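Es1 family protein (Ehrlichia chaffeensis, PDB 3L3B) is of unknown detailed function but belongs to the DJ-1/PfpI family, has an amidotransferase-like domain and is probably linked to isoprenoid biosynthesis. Local coordinates at residues 106-111 against 145-150; 152-157 against 162-167; 44-49 against 222-227; 58-63 against 91-96. One frame throughout, in Å; residues are numbered along the deposited sequence.

Contact 1: residues 106-111 against 145-150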
loop_
_atom_site.group_PDB
_atom_site.type_symbol
_atom_site.label_atom_id
_atom_site.label_comp_id
_atom_site.label_asym_id
_atom_site.label_seq_id
_atom_site.Cartn_x
_atom_site.Cartn_y
_atom_site.Cartn_z
ATOM N N GLU B 106 -19.227 -13.676 13.388
ATOM C CA GLU B 106 -19.637 -13.186 14.711
ATOM C C GLU B 106 -18.536 -12.379 15.429
ATOM O O GLU B 106 -18.830 -11.554 16.287
ATOM C CB GLU B 106 -20.106 -14.353 15.600
ATOM N N GLU B 107 -17.270 -12.572 15.062
ATOM C CA GLU B 107 -16.171 -11.806 15.690
ATOM C C GLU B 107 -16.027 -10.396 15.139
ATOM O O GLU B 107 -15.229 -9.621 15.669
ATOM C CB GLU B 107 -14.832 -12.557 15.582
ATOM C CG GLU B 107 -14.827 -13.901 16.327
ATOM C CD GLU B 107 -13.513 -14.697 16.180
ATOM O OE1 GLU B 107 -13.511 -15.881 16.577
ATOM O OE2 GLU B 107 -12.502 -14.154 15.675
ATOM N N PHE B 108 -16.765 -10.072 14.075
ATOM C CA PHE B 108 -16.672 -8.775 13.412
ATOM C C PHE B 108 -18.003 -8.026 13.401
ATOM O O PHE B 108 -19.059 -8.635 13.467
ATOM C CB PHE B 108 -16.141 -8.936 11.963
ATOM C CG PHE B 108 -14.844 -9.657 11.880
ATOM C CD1 PHE B 108 -13.669 -8.999 12.125
ATOM C CD2 PHE B 108 -14.812 -11.020 11.617
ATOM C CE1 PHE B 108 -12.452 -9.668 12.073
ATOM C CE2 PHE B 108 -13.642 -11.707 11.589
ATOM C CZ PHE B 108 -12.431 -11.028 11.814
ATOM N N ASP B 109 -17.899 -6.700 13.300
ATOM C CA ASP B 109 -19.024 -5.790 13.113
ATOM C C ASP B 109 -19.310 -5.398 11.655
ATOM O O ASP B 109 -20.421 -4.952 11.344
ATOM C CB ASP B 109 -18.743 -4.499 13.871
ATOM C CG ASP B 109 -18.481 -4.740 15.303
ATOM O OD1 ASP B 109 -19.432 -5.021 16.028
ATOM O OD2 ASP B 109 -17.324 -4.671 15.708
ATOM N N MET B 110 -18.307 -5.543 10.781
ATOM C CA MET B 110 -18.366 -5.060 9.411
ATOM C C MET B 110 -17.293 -5.766 8.553
ATOM O O MET B 110 -16.399 -6.416 9.088
ATOM C CB MET B 110 -18.148 -3.538 9.370
ATOM C CG MET B 110 -16.771 -3.026 9.964
ATOM S SD MET B 110 -16.506 -1.199 9.876
ATOM C CE MET B 110 -15.758 -1.058 8.266
ATOM N N LEU B 111 -17.384 -5.554 7.243
ATOM C CA LEU B 111 -16.520 -6.117 6.232
ATOM C C LEU B 111 -16.188 -5.017 5.266
ATOM O O LEU B 111 -17.064 -4.248 4.895
ATOM C CB LEU B 111 -17.266 -7.235 5.491
ATOM C CG LEU B 111 -16.583 -7.846 4.278
ATOM C CD1 LEU B 111 -15.286 -8.560 4.755
ATOM C CD2 LEU B 111 -17.476 -8.760 3.526
ATOM N N ARG B 145 -22.226 -13.093 1.984
ATOM C CA ARG B 145 -23.612 -13.394 2.369
ATOM C C ARG B 145 -23.764 -13.546 3.895
ATOM O O ARG B 145 -24.803 -13.180 4.442
ATOM C CB ARG B 145 -24.121 -14.672 1.672
ATOM C CG ARG B 145 -24.243 -14.556 0.143
ATOM C CD ARG B 145 -25.591 -13.995 -0.200
ATOM N NE ARG B 145 -25.961 -14.060 -1.614
ATOM C CZ ARG B 145 -26.859 -14.877 -2.140
ATOM N NH1 ARG B 145 -27.141 -14.777 -3.442
ATOM N NH2 ARG B 145 -27.488 -15.779 -1.382
ATOM N N GLU B 146 -22.749 -14.091 4.590
ATOM C CA GLU B 146 -22.859 -14.226 6.043
ATOM C C GLU B 146 -22.887 -12.867 6.714
ATOM O O GLU B 146 -23.666 -12.642 7.632
ATOM C CB GLU B 146 -21.763 -15.103 6.653
ATOM C CG GLU B 146 -22.041 -16.583 6.554
ATOM C CD GLU B 146 -21.063 -17.402 7.362
ATOM O OE1 GLU B 146 -21.283 -17.553 8.576
ATOM O OE2 GLU B 146 -20.062 -17.875 6.786
ATOM N N PHE B 147 -22.053 -11.954 6.242
ATOM C CA PHE B 147 -22.072 -10.572 6.747
ATOM C C PHE B 147 -23.429 -9.950 6.401
ATOM O O PHE B 147 -24.069 -9.349 7.260
ATOM C CB PHE B 147 -20.952 -9.726 6.156
ATOM C CG PHE B 147 -19.648 -9.813 6.933
ATOM C CD1 PHE B 147 -19.448 -9.021 8.070
ATOM C CD2 PHE B 147 -18.692 -10.718 6.581
ATOM C CE1 PHE B 147 -18.272 -9.107 8.815
ATOM C CE2 PHE B 147 -17.522 -10.818 7.322
ATOM C CZ PHE B 147 -17.319 -9.992 8.440
ATOM N N TYR B 148 -23.873 -10.115 5.169
ATOM C CA TYR B 148 -25.157 -9.509 4.754
ATOM C C TYR B 148 -26.316 -10.079 5.534
ATOM O O TYR B 148 -27.177 -9.333 6.045
ATOM C CB TYR B 148 -25.409 -9.681 3.258
ATOM C CG TYR B 148 -26.710 -9.073 2.842
ATOM C CD1 TYR B 148 -26.843 -7.704 2.731
ATOM C CD2 TYR B 148 -27.825 -9.871 2.606
ATOM C CE1 TYR B 148 -28.060 -7.143 2.380
ATOM C CE2 TYR B 148 -29.061 -9.315 2.243
ATOM C CZ TYR B 148 -29.152 -7.952 2.130
ATOM O OH TYR B 148 -30.358 -7.378 1.818
ATOM N N ASN B 149 -26.360 -11.398 5.677
ATOM C CA ASN B 149 -27.490 -11.987 6.429
ATOM C C ASN B 149 -27.454 -11.672 7.940
ATOM O O ASN B 149 -28.476 -11.664 8.568
ATOM C CB ASN B 149 -27.586 -13.492 6.172
ATOM C CG ASN B 149 -28.030 -13.804 4.751
ATOM O OD1 ASN B 149 -27.524 -14.740 4.131
ATOM N ND2 ASN B 149 -28.950 -12.991 4.212
ATOM N N ALA B 150 -26.272 -11.405 8.505
ATOM C CA ALA B 150 -26.149 -10.924 9.880
ATOM C C ALA B 150 -26.326 -9.392 10.025
ATOM O O ALA B 150 -26.086 -8.877 11.103
ATOM C CB ALA B 150 -24.784 -11.353 10.481
#

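Contact 2: residues 152-157 against 162-167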
loop_
_atom_site.group_PDB
_atom_site.type_symbol
_atom_site.label_atom_id
_atom_site.label_comp_id
_atom_site.label_asym_id
_atom_site.label_seq_id
_atom_site.Cartn_x
_atom_site.Cartn_y
_atom_site.Cartn_z
ATOM N N LYS B 152 -24.681 -6.756 8.944
ATOM C CA LYS B 152 -23.403 -6.106 9.217
ATOM C C LYS B 152 -22.954 -5.358 7.974
ATOM O O LYS B 152 -23.029 -5.900 6.874
ATOM C CB LYS B 152 -22.353 -7.123 9.628
ATOM C CG LYS B 152 -22.640 -7.683 11.000
ATOM C CD LYS B 152 -21.761 -8.859 11.370
ATOM C CE LYS B 152 -22.144 -9.307 12.773
ATOM N NZ LYS B 152 -21.292 -10.356 13.274
ATOM N N PRO B 153 -22.555 -4.087 8.146
ATOM C CA PRO B 153 -22.212 -3.240 7.028
ATOM C C PRO B 153 -21.093 -3.834 6.215
ATOM O O PRO B 153 -20.157 -4.365 6.775
ATOM C CB PRO B 153 -21.702 -1.965 7.706
ATOM C CG PRO B 153 -22.472 -1.935 9.000
ATOM C CD PRO B 153 -22.460 -3.353 9.423
ATOM N N ILE B 154 -21.229 -3.752 4.907
ATOM C CA ILE B 154 -20.255 -4.212 3.956
ATOM C C ILE B 154 -19.850 -2.986 3.117
ATOM O O ILE B 154 -20.697 -2.325 2.517
ATOM C CB ILE B 154 -20.840 -5.268 2.996
ATOM C CG1 ILE B 154 -21.222 -6.565 3.692
ATOM C CG2 ILE B 154 -19.855 -5.618 1.854
ATOM C CD1 ILE B 154 -22.136 -7.462 2.801
ATOM N N GLY B 155 -18.546 -2.695 3.103
ATOM C CA GLY B 155 -17.973 -1.634 2.281
ATOM C C GLY B 155 -17.197 -2.196 1.102
ATOM O O GLY B 155 -16.549 -3.213 1.240
ATOM N N ALA B 156 -17.255 -1.524 -0.057
ATOM C CA ALA B 156 -16.682 -2.052 -1.288
ATOM C C ALA B 156 -16.126 -0.884 -2.103
ATOM O O ALA B 156 -16.760 0.159 -2.232
ATOM C CB ALA B 156 -17.762 -2.906 -2.121
ATOM N N VAL B 157 -14.916 -1.037 -2.600
ATOM C CA VAL B 157 -14.203 0.029 -3.275
ATOM C C VAL B 157 -13.904 -0.389 -4.719
ATOM O O VAL B 157 -13.599 -1.577 -5.028
ATOM C CB VAL B 157 -12.873 0.325 -2.541
ATOM C CG1 VAL B 157 -12.119 1.578 -3.173
ATOM C CG2 VAL B 157 -13.128 0.474 -1.017
ATOM N N ALA B 162 -19.574 -3.911 -7.802
ATOM C CA ALA B 162 -20.200 -4.695 -8.867
ATOM C C ALA B 162 -20.260 -6.153 -8.477
ATOM O O ALA B 162 -21.293 -6.826 -8.665
ATOM C CB ALA B 162 -19.409 -4.514 -10.243
ATOM N N VAL B 163 -19.173 -6.651 -7.901
ATOM C CA VAL B 163 -19.133 -8.016 -7.448
ATOM C C VAL B 163 -20.111 -8.277 -6.288
ATOM O O VAL B 163 -20.747 -9.346 -6.252
ATOM C CB VAL B 163 -17.754 -8.461 -7.033
ATOM C CG1 VAL B 163 -17.769 -9.997 -6.673
ATOM C CG2 VAL B 163 -16.735 -8.151 -8.166
ATOM N N VAL B 164 -20.229 -7.297 -5.382
ATOM C CA VAL B 164 -21.163 -7.387 -4.269
ATOM C C VAL B 164 -22.597 -7.408 -4.784
ATOM O O VAL B 164 -23.397 -8.210 -4.316
ATOM C CB VAL B 164 -20.969 -6.252 -3.232
ATOM C CG1 VAL B 164 -22.126 -6.287 -2.160
ATOM C CG2 VAL B 164 -19.592 -6.336 -2.578
ATOM N N VAL B 165 -22.917 -6.527 -5.734
ATOM C CA VAL B 165 -24.256 -6.498 -6.328
ATOM C C VAL B 165 -24.594 -7.878 -6.876
ATOM O O VAL B 165 -25.644 -8.431 -6.549
ATOM C CB VAL B 165 -24.412 -5.356 -7.380
ATOM C CG1 VAL B 165 -25.626 -5.511 -8.223
ATOM C CG2 VAL B 165 -24.372 -3.979 -6.651
ATOM N N ALA B 166 -23.658 -8.448 -7.632
ATOM C CA ALA B 166 -23.875 -9.727 -8.308
ATOM C C ALA B 166 -24.093 -10.872 -7.303
ATOM O O ALA B 166 -25.028 -11.656 -7.405
ATOM C CB ALA B 166 -22.663 -10.042 -9.243
ATOM N N LEU B 167 -23.244 -10.952 -6.302
ATOM C CA LEU B 167 -23.362 -12.019 -5.361
ATOM C C LEU B 167 -24.634 -11.893 -4.484
ATOM O O LEU B 167 -25.089 -12.908 -3.969
ATOM C CB LEU B 167 -22.086 -12.170 -4.523
ATOM C CG LEU B 167 -21.770 -11.213 -3.372
ATOM C CD1 LEU B 167 -22.446 -11.657 -2.055
ATOM C CD2 LEU B 167 -20.219 -11.055 -3.110
#

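Contact 3: residues 44-49 against 222-227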
loop_
_atom_site.group_PDB
_atom_site.type_symbol
_atom_site.label_atom_id
_atom_site.label_comp_id
_atom_site.label_asym_id
_atom_site.label_seq_id
_atom_site.Cartn_x
_atom_site.Cartn_y
_atom_site.Cartn_z
ATOM N N ALA B 44 -6.299 -0.694 -0.421
ATOM C CA ALA B 44 -6.197 -1.528 0.781
ATOM C C ALA B 44 -5.506 -0.771 1.890
ATOM O O ALA B 44 -5.969 -0.798 2.997
ATOM C CB ALA B 44 -5.467 -2.818 0.529
ATOM N N VAL B 45 -4.381 -0.119 1.610
ATOM C CA VAL B 45 -3.675 0.610 2.647
ATOM C C VAL B 45 -4.578 1.702 3.223
ATOM O O VAL B 45 -4.623 1.868 4.443
ATOM C CB VAL B 45 -2.336 1.213 2.143
ATOM C CG1 VAL B 45 -1.747 2.246 3.150
ATOM C CG2 VAL B 45 -1.355 0.075 1.876
ATOM N N LEU B 46 -5.317 2.414 2.357
ATOM C CA LEU B 46 -6.128 3.555 2.806
ATOM C C LEU B 46 -7.354 3.098 3.627
ATOM O O LEU B 46 -7.775 3.787 4.585
ATOM C CB LEU B 46 -6.485 4.469 1.630
ATOM C CG LEU B 46 -5.345 5.147 0.871
ATOM C CD1 LEU B 46 -5.881 5.852 -0.375
ATOM C CD2 LEU B 46 -4.562 6.089 1.758
ATOM N N VAL B 47 -7.915 1.952 3.251
ATOM C CA VAL B 47 -8.963 1.288 4.031
ATOM C C VAL B 47 -8.419 0.950 5.445
ATOM O O VAL B 47 -9.070 1.239 6.444
ATOM C CB VAL B 47 -9.470 0.043 3.332
ATOM C CG1 VAL B 47 -10.152 -0.934 4.340
ATOM C CG2 VAL B 47 -10.427 0.425 2.209
ATOM N N MET B 48 -7.238 0.359 5.531
ATOM C CA MET B 48 -6.654 0.008 6.837
ATOM C C MET B 48 -6.282 1.239 7.668
ATOM O O MET B 48 -6.471 1.230 8.880
ATOM C CB MET B 48 -5.403 -0.859 6.662
ATOM C CG MET B 48 -5.664 -2.179 6.016
ATOM S SD MET B 48 -4.196 -3.233 5.998
ATOM C CE MET B 48 -3.216 -2.400 4.774
ATOM N N LEU B 49 -5.776 2.297 7.022
ATOM C CA LEU B 49 -5.462 3.572 7.698
ATOM C C LEU B 49 -6.713 4.180 8.330
ATOM O O LEU B 49 -6.730 4.479 9.520
ATOM C CB LEU B 49 -4.812 4.554 6.717
ATOM C CG LEU B 49 -4.531 5.991 7.131
ATOM C CD1 LEU B 49 -3.485 6.013 8.189
ATOM C CD2 LEU B 49 -4.117 6.834 5.954
ATOM N N TYR B 222 -4.766 11.505 -3.486
ATOM C CA TYR B 222 -5.415 12.242 -2.389
ATOM C C TYR B 222 -6.947 12.210 -2.573
ATOM O O TYR B 222 -7.663 12.011 -1.627
ATOM C CB TYR B 222 -4.866 13.659 -2.251
ATOM C CG TYR B 222 -5.494 14.441 -1.114
ATOM C CD1 TYR B 222 -5.219 14.128 0.224
ATOM C CD2 TYR B 222 -6.388 15.470 -1.378
ATOM C CE1 TYR B 222 -5.830 14.840 1.274
ATOM C CE2 TYR B 222 -6.994 16.196 -0.346
ATOM C CZ TYR B 222 -6.712 15.882 0.979
ATOM O OH TYR B 222 -7.342 16.619 1.972
ATOM N N ASN B 223 -7.438 12.361 -3.801
ATOM C CA ASN B 223 -8.891 12.311 -4.054
ATOM C C ASN B 223 -9.469 10.955 -3.832
ATOM O O ASN B 223 -10.490 10.831 -3.201
ATOM C CB ASN B 223 -9.222 12.848 -5.445
ATOM C CG ASN B 223 -9.014 14.340 -5.522
ATOM O OD1 ASN B 223 -9.173 15.013 -4.515
ATOM N ND2 ASN B 223 -8.613 14.862 -6.691
ATOM N N VAL B 224 -8.766 9.936 -4.279
ATOM C CA VAL B 224 -9.128 8.563 -3.980
ATOM C C VAL B 224 -9.304 8.377 -2.461
ATOM O O VAL B 224 -10.290 7.790 -2.019
ATOM C CB VAL B 224 -8.089 7.549 -4.541
ATOM C CG1 VAL B 224 -8.303 6.142 -3.930
ATOM C CG2 VAL B 224 -8.120 7.528 -6.116
ATOM N N TYR B 225 -8.372 8.918 -1.683
ATOM C CA TYR B 225 -8.408 8.790 -0.221
ATOM C C TYR B 225 -9.626 9.479 0.410
ATOM O O TYR B 225 -10.180 8.980 1.392
ATOM C CB TYR B 225 -7.101 9.329 0.368
ATOM C CG TYR B 225 -7.098 9.792 1.824
ATOM C CD1 TYR B 225 -7.038 8.887 2.899
ATOM C CD2 TYR B 225 -7.092 11.140 2.120
ATOM C CE1 TYR B 225 -6.980 9.363 4.250
ATOM C CE2 TYR B 225 -7.073 11.603 3.432
ATOM C CZ TYR B 225 -7.008 10.717 4.488
ATOM O OH TYR B 225 -6.999 11.276 5.766
ATOM N N LEU B 226 -10.032 10.617 -0.160
ATOM C CA LEU B 226 -11.179 11.349 0.362
ATOM C C LEU B 226 -12.438 10.510 0.272
ATOM O O LEU B 226 -13.240 10.470 1.206
ATOM C CB LEU B 226 -11.352 12.662 -0.372
ATOM C CG LEU B 226 -10.347 13.734 -0.027
ATOM C CD1 LEU B 226 -10.695 14.977 -0.812
ATOM C CD2 LEU B 226 -10.263 14.002 1.501
ATOM N N GLY B 227 -12.589 9.786 -0.834
ATOM C CA GLY B 227 -13.725 8.917 -0.990
ATOM C C GLY B 227 -13.716 7.741 -0.029
ATOM O O GLY B 227 -14.723 7.399 0.504
#

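Contact 4: residues 58-63 against 91-96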
loop_
_atom_site.group_PDB
_atom_site.type_symbol
_atom_site.label_atom_id
_atom_site.label_comp_id
_atom_site.label_asym_id
_atom_site.label_seq_id
_atom_site.Cartn_x
_atom_site.Cartn_y
_atom_site.Cartn_z
ATOM N N PHE B 58 -8.690 -4.585 12.850
ATOM C CA PHE B 58 -9.075 -5.377 11.701
ATOM C C PHE B 58 -8.248 -6.614 11.512
ATOM O O PHE B 58 -7.144 -6.752 12.068
ATOM C CB PHE B 58 -9.027 -4.523 10.419
ATOM C CG PHE B 58 -7.660 -3.903 10.147
ATOM C CD1 PHE B 58 -6.673 -4.621 9.538
ATOM C CD2 PHE B 58 -7.396 -2.599 10.498
ATOM C CE1 PHE B 58 -5.413 -4.056 9.310
ATOM C CE2 PHE B 58 -6.158 -2.029 10.256
ATOM C CZ PHE B 58 -5.176 -2.775 9.670
ATOM N N LYS B 59 -8.795 -7.507 10.689
ATOM C CA LYS B 59 -8.132 -8.755 10.299
ATOM C C LYS B 59 -8.337 -8.996 8.829
ATOM O O LYS B 59 -9.448 -8.901 8.288
ATOM C CB LYS B 59 -8.691 -9.962 11.075
ATOM C CG LYS B 59 -8.019 -10.260 12.379
ATOM C CD LYS B 59 -8.704 -11.434 13.088
ATOM C CE LYS B 59 -7.995 -11.869 14.342
ATOM N NZ LYS B 59 -8.505 -13.202 14.729
ATOM N N CYS B 60 -7.259 -9.386 8.189
ATOM C CA CYS B 60 -7.252 -9.581 6.785
ATOM C C CYS B 60 -7.460 -11.054 6.504
ATOM O O CYS B 60 -6.849 -11.906 7.168
ATOM C CB CYS B 60 -5.948 -9.127 6.172
ATOM S SG CYS B 60 -5.677 -7.278 6.134
ATOM N N PHE B 61 -8.213 -11.318 5.435
ATOM C CA PHE B 61 -8.530 -12.666 4.980
ATOM C C PHE B 61 -8.359 -12.763 3.501
ATOM O O PHE B 61 -8.577 -11.810 2.801
ATOM C CB PHE B 61 -10.005 -12.977 5.287
ATOM C CG PHE B 61 -10.299 -13.022 6.712
ATOM C CD1 PHE B 61 -10.082 -14.195 7.433
ATOM C CD2 PHE B 61 -10.786 -11.893 7.367
ATOM C CE1 PHE B 61 -10.369 -14.241 8.774
ATOM C CE2 PHE B 61 -11.038 -11.922 8.717
ATOM C CZ PHE B 61 -10.825 -13.108 9.428
ATOM N N ALA B 62 -7.952 -13.923 3.028
ATOM C CA ALA B 62 -7.883 -14.198 1.611
ATOM C C ALA B 62 -8.014 -15.719 1.365
ATOM O O ALA B 62 -7.684 -16.530 2.230
ATOM C CB ALA B 62 -6.564 -13.719 1.037
ATOM N N PRO B 63 -8.420 -16.096 0.152
ATOM C CA PRO B 63 -8.577 -17.490 -0.179
ATOM C C PRO B 63 -7.235 -18.100 -0.505
ATOM O O PRO B 63 -6.406 -17.432 -1.120
ATOM C CB PRO B 63 -9.455 -17.439 -1.427
ATOM C CG PRO B 63 -9.098 -16.162 -2.052
ATOM C CD PRO B 63 -8.994 -15.228 -0.888
ATOM N N ARG B 91 1.607 -9.692 1.947
ATOM C CA ARG B 91 2.401 -8.481 1.762
ATOM C C ARG B 91 1.653 -7.275 2.257
ATOM O O ARG B 91 2.165 -6.542 3.051
ATOM C CB ARG B 91 2.850 -8.310 0.309
ATOM C CG ARG B 91 3.779 -9.482 -0.122
ATOM C CD ARG B 91 4.083 -9.561 -1.622
ATOM N NE ARG B 91 5.063 -10.635 -1.840
ATOM C CZ ARG B 91 6.396 -10.485 -1.714
ATOM N NH1 ARG B 91 6.895 -9.291 -1.446
ATOM N NH2 ARG B 91 7.210 -11.534 -1.851
ATOM N N ILE B 92 0.424 -7.082 1.810
ATOM C CA ILE B 92 -0.390 -5.979 2.220
ATOM C C ILE B 92 -0.695 -6.063 3.710
ATOM O O ILE B 92 -0.695 -5.044 4.421
ATOM C CB ILE B 92 -1.701 -5.975 1.401
ATOM C CG1 ILE B 92 -1.424 -5.554 -0.037
ATOM C CG2 ILE B 92 -2.749 -5.003 1.983
ATOM C CD1 ILE B 92 -2.700 -5.529 -0.929
ATOM N N ALA B 93 -0.931 -7.282 4.188
ATOM C CA ALA B 93 -1.270 -7.512 5.589
ATOM C C ALA B 93 -0.077 -7.533 6.516
ATOM O O ALA B 93 -0.272 -7.751 7.705
ATOM C CB ALA B 93 -2.055 -8.882 5.740
ATOM N N ARG B 94 1.145 -7.317 6.008
ATOM C CA ARG B 94 2.366 -7.449 6.820
ATOM C C ARG B 94 2.336 -8.790 7.599
ATOM O O ARG B 94 2.750 -8.870 8.780
ATOM C CB ARG B 94 2.514 -6.283 7.798
ATOM C CG ARG B 94 2.937 -4.939 7.142
ATOM C CD ARG B 94 3.093 -3.827 8.199
ATOM N NE ARG B 94 4.031 -4.192 9.285
ATOM C CZ ARG B 94 5.358 -4.066 9.246
ATOM N NH1 ARG B 94 5.985 -3.538 8.199
ATOM N NH2 ARG B 94 6.080 -4.446 10.287
ATOM N N GLY B 95 1.870 -9.850 6.933
ATOM C CA GLY B 95 1.935 -11.205 7.495
ATOM C C GLY B 95 0.661 -11.624 8.186
ATOM O O GLY B 95 0.409 -12.802 8.342
ATOM N N SER B 96 -0.186 -10.676 8.586
ATOM C CA SER B 96 -1.318 -11.022 9.417
ATOM C C SER B 96 -2.505 -11.235 8.532
ATOM O O SER B 96 -3.407 -10.422 8.507
ATOM C CB SER B 96 -1.606 -9.913 10.437
ATOM O OG SER B 96 -0.446 -9.687 11.218
HETATM O O HOH W 1 -4.474 -8.026 9.251
#

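Contact 1: residues 106-111 against 145-150
An aromatic side chain of a helix packs here against the start of a central beta strand: Phe147, near the C-terminal end of helix 138-149, lies with one face against Leu111 and beside Phe108, where the chain enters strand 110-113. The contact is buried and wholly apolar in its side chains. Leu111 CB sits over the middle of the Phe147 ring, 3.7 Å from its centroid and only 6° off the ring normal, a CH-pi contact. From there the leucine spreads across the same ring: with CG anti to the backbone N (chi1 173°), its branches run over the same face toward the CD2-CE2 edge, and CD2 comes to 3.8 Å from Phe147 CD2 while CD1 approaches Phe147 CE2 at 4.1 Å. Phe108 meets the rim instead. Its CB lies near the ring plane, 3.8 Å from Phe147 CE1, and its own ring is tilted relative to Phe147 rather than stacked on it. Between these two, the carbonyl oxygen of Met110 comes within 3.3 Å of Phe147 CE1, so backbone as well as side chains bounds the aromatic group. Face and rim are thus both engaged, which should restrict rotation of the ring. Beyond the two segments, Val105 and Ile154 also touch Phe147. Backbone hydrogen bonds of Leu111 to Pro153 and Gly155 join the two parallel strands, and Phe147, touching Leu111 and Ile154, spans both. Such packing is characteristic of a beta-alpha-beta crossover, in this case the one joining strands 110-113 and 154-157 in the alpha/beta sandwich of the DJ-1/PfpI family.

Contact 2: residues 152-157 against 162-167
Lys152 NZ, gripped by the carbonyl oxygens of Phe108 and Val105, ties down the start of the run in which Ile154 and Ala156 come up against Val164 of helix 160-168. Past this polar anchorage the contact itself is small, buried and purely aliphatic. Its centre is a single methyl group, CG2 of Val164, which lies 3.9 Å from Ala156 CB. The same methyl also faces Ile154, more loosely, at 4.5 Å from that residue's CG2. Val164 therefore meets two strand residues that project from one side of the strand, with Gly155 between them bringing no side chain to either face. The valine's rotamer makes this possible: CG2 stands anti to the carbonyl carbon and beside the backbone N, while CG1 (chi1 172°) takes the position anti to the N, leaving CG2 to do the touching. The short side chain of Ala156 lets the helix come close, with the CA atoms of Ala156 and Val164 7.6 Å apart. Helix 138-149 fills in alongside: Val144 touches both Ile154 and Leu167, and Arg145 NE is bonded to Leu167 O. On the other face of the strand, Pro153 and Val157 pack against helix 221-238, so the strand is covered on both faces. Backbone bonds to Leu111 and Ile113 on one side and to Arg208 and Phe210 on the other make it an interior strand of the sheet. A strand turning tightly into a helix that packs back on it is consistent with the nucleophile elbow of the DJ-1/PfpI and class I amidotransferase-like fold.

Contact 3: residues 44-49 against 222-227
Segments 44-49 and 222-227 are helical and cross at -46°, their axes approaching to 10.1 Å, with Leu46 and Tyr225 nearest each other at 6.5 Å between CA atoms. Leu46 carries most of the contact, and its two methyls divide the work. CD1 presses against the root of the tyrosine side chain, 3.8 Å from Tyr225 CB, and also lies 4.3 Å from Val224 CG1. CD2 turns to the ring, where it stands 3.9 Å from Tyr225 CD1. One helical turn on, Leu49 adds a lighter touch, its CD2 lying 4.2 Å from Tyr225 CE1. Both leucines meet the ring obliquely, and both side chains run at about a right angle to that of the tyrosine. With CG anti to the backbone N (chi1 157°), Tyr225 extends its ring along the Leu46-Leu49 side of helix 41-53. Leu221 and Ile228 of helix 221-238 also touch Leu46, lengthening the apolar strip. The dimer closes round the same place: Leu49 packs on Tyr225 of the second subunit, Val45 on Val45 of the second subunit, and Tyr222 N bonds to Asp52 of the second subunit. The contact across the two segments is entirely apolar, which implies cohesion by exclusion of water, with the hydrogen bond from Tyr222 N to the partner subunit beside it.

Contact 4: residues 58-63 against 91-96
Cys60 is packed firmly against Ala93 on one side, while a water bridges its other neighbour, Ser96, at the more open margin of the contact. On the tight side Cys60 CB meets Ala93 CB at 3.9 Å, and SG comes almost as near to that methyl, at 4.0 Å. The thiol is brought there by a chi1 of -71°, which sets SG beside the backbone N and anti to the carbonyl carbon. Val97 also touches Cys60, and the residue preceding Ala93, Ile92, packs on Ala44 and Met48 of helix 41-53. The other side is governed by the backbone of Ser96, whose carbonyl oxygen lies 3.7 Å from Cys60 CB. Water 1 donates a hydrogen bond to Ser96 O at 2.7 Å and weakly accepts one from Cys60 N at 3.3 Å. Ser96 is positioned by the tight reversal after helix 85-92: Arg94 has positive phi in a Schellman motif, and a type I' turn runs from Ala93 to Ser96, closed by Ser96 N on Ala93 O. Outward from this turn, Arg91 and Arg94 form salt bridges to Asp37 and Glu40 of the second subunit. The chemistry is therefore mixed: a small apolar contact fixes helix end to strand, and one water mediates the polar link between Cys60 and Ser96 that their backbones do not make directly.

Overall arrangement
From the N terminus, helix 41-53 supplies the first half of contact 3, which stays open until helix 221-238 and so encloses the other three. Contact 4 closes first, tying strand 56-62 to the turn after helix 85-92. Contacts 1 and 2 follow in series, closing helix 138-149 onto strand 110-113 and helix 160-168 onto strand 154-157; no two loops cross. Contacts 1, 2 and 4 reach the same sheet: Phe108 packs on Phe61 between contacts 1 and 4, while contacts 1 and 2 lie on adjacent strands. Contact 3 links to contact 4 through Met48 and Ile92 and to contact 2 through Val47 and Val157. Contacts 3 and 4 both border the second subunit.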